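Local coordinates for protein DNA ligase (PDB 6GDR) that probably seals breaks in the DNA backbone as a minimal Lig E-type, ATP-dependent ligase that binds AMP in its nucleotidyltransferase domain, at residues E176-L179 / E180-T183. Numbering follows the deposited sequence.
Sequences EEKL and EQVT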
loop_
_atom_site.group_PDB
_atom_site.type_symbol
_atom_site.label_atom_id
_atom_site.label_comp_id
_atom_site.label_asym_id
_atom_site.label_seq_id
_atom_site.Cartn_x
_atom_site.Cartn_y
_atom_site.Cartn_z
ATOM N N GLU D 176 8.747 16.560 -0.201
ATOM C CA GLU D 176 7.625 16.955 0.642
ATOM C C GLU D 176 6.535 17.634 -0.179
ATOM O O GLU D 176 5.343 17.385 0.033
ATOM C CB GLU D 176 8.111 17.880 1.758
ATOM C CG GLU D 176 7.259 17.838 3.016
ATOM C CD GLU D 176 7.427 16.545 3.793
ATOM O OE1 GLU D 176 8.384 15.795 3.505
ATOM O OE2 GLU D 176 6.601 16.277 4.692
ATOM N N GLU D 177 6.926 18.489 -1.126
ATOM C CA GLU D 177 5.941 19.197 -1.938
ATOM C C GLU D 177 5.219 18.248 -2.887
ATOM O O GLU D 177 4.005 18.366 -3.082
ATOM C CB GLU D 177 6.616 20.323 -2.722
ATOM C CG GLU D 177 7.139 21.454 -1.854
ATOM C CD GLU D 177 7.781 22.563 -2.667
ATOM O OE1 GLU D 177 8.026 22.351 -3.874
ATOM O OE2 GLU D 177 8.037 23.646 -2.102
ATOM N N LYS D 178 5.948 17.308 -3.492
ATOM C CA LYS D 178 5.302 16.342 -4.375
ATOM C C LYS D 178 4.344 15.453 -3.596
ATOM O O LYS D 178 3.238 15.157 -4.064
ATOM C CB LYS D 178 6.353 15.496 -5.095
ATOM C CG LYS D 178 5.778 14.523 -6.123
ATOM C CD LYS D 178 5.136 15.253 -7.296
ATOM C CE LYS D 178 4.428 14.294 -8.237
ATOM N NZ LYS D 178 3.674 15.015 -9.303
ATOM N N LEU D 179 4.750 15.017 -2.404
ATOM C CA LEU D 179 3.867 14.218 -1.562
ATOM C C LEU D 179 2.575 14.969 -1.266
ATOM O O LEU D 179 1.476 14.417 -1.399
ATOM C CB LEU D 179 4.588 13.846 -0.267
ATOM C CG LEU D 179 3.778 13.064 0.765
ATOM C CD1 LEU D 179 3.304 11.734 0.194
ATOM C CD2 LEU D 179 4.612 12.849 2.016
ATOM N N GLU D 180 2.689 16.237 -0.864
ATOM C CA GLU D 180 1.503 17.051 -0.608
ATOM C C GLU D 180 0.611 17.119 -1.841
ATOM O O GLU D 180 -0.604 16.906 -1.756
ATOM C CB GLU D 180 1.918 18.456 -0.169
ATOM C CG GLU D 180 1.660 18.760 1.299
ATOM C CD GLU D 180 0.184 18.913 1.612
ATOM O OE1 GLU D 180 -0.262 18.388 2.654
ATOM O OE2 GLU D 180 -0.532 19.555 0.816
ATOM N N GLN D 181 1.201 17.412 -3.001
ATOM C CA GLN D 181 0.417 17.524 -4.228
ATOM C C GLN D 181 -0.288 16.213 -4.547
ATOM O O GLN D 181 -1.490 16.194 -4.839
ATOM C CB GLN D 181 1.322 17.954 -5.385
ATOM C CG GLN D 181 0.619 18.036 -6.733
ATOM C CD GLN D 181 0.718 16.750 -7.534
ATOM O OE1 GLN D 181 1.747 16.072 -7.521
ATOM N NE2 GLN D 181 -0.355 16.408 -8.240
ATOM N N VAL D 182 0.445 15.099 -4.494
ATOM C CA VAL D 182 -0.155 13.798 -4.776
ATOM C C VAL D 182 -1.279 13.510 -3.788
ATOM O O VAL D 182 -2.378 13.095 -4.174
ATOM C CB VAL D 182 0.922 12.697 -4.749
ATOM C CG1 VAL D 182 0.293 11.314 -4.858
ATOM C CG2 VAL D 182 1.915 12.910 -5.882
ATOM N N THR D 183 -1.020 13.727 -2.497
ATOM C CA THR D 183 -2.038 13.471 -1.481
ATOM C C THR D 183 -3.300 14.278 -1.760
ATOM O O THR D 183 -4.412 13.737 -1.749
ATOM C CB THR D 183 -1.484 13.799 -0.093
ATOM O OG1 THR D 183 -0.266 13.075 0.122
ATOM C CG2 THR D 183 -2.487 13.421 0.993
#
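K178 and Q181 lie alongside each other on the amphipathic α-helix 172-184, part of the ATP-dependent ligase (nucleotidyltransferase) domain, and NZ of K178 gives a hydrogen bond of 2.8 Å to OE1 of Q181. The donor sits tilted 33° from the plane of the amide carbonyl. K178 leaves the backbone with CG anti to N (chi1 -176°), bends at chi2 and then runs extended, which carries its ammonium group one turn forward to the glutamine. On the way CE of K178 packs against CG2 of V182, 3.7 Å off, so one side chain meets a polar and an apolar neighbour at i+3 and i+4. Cutting K178 back to an alanine is likely to leave Q181 OE1 without this ammonium partner and to remove the CE contact with CG2 of V182. One step along, L179 O accepts twice from T183, through the backbone N at 2.8 Å and through OG1 at 2.7 Å. Regular i to i+4 bonds underlie these contacts, among them V182 N to K178 O at 2.8 Å. K178, L179 and V182 all touch L190, so this face of the helix packs on strand 189-194, which also carries M191 of the AMP pocket; K178 also touches F167 and L169, and Q212 meets L179 and T183. The side chain of V182 is about 10 Å from the bound AMP. The hydroxyl of T183, set anti to its own carbonyl carbon (chi1 -54°), approaches from above the carbonyl plane of L179, with CD1 of L179 3.8 Å from OG1.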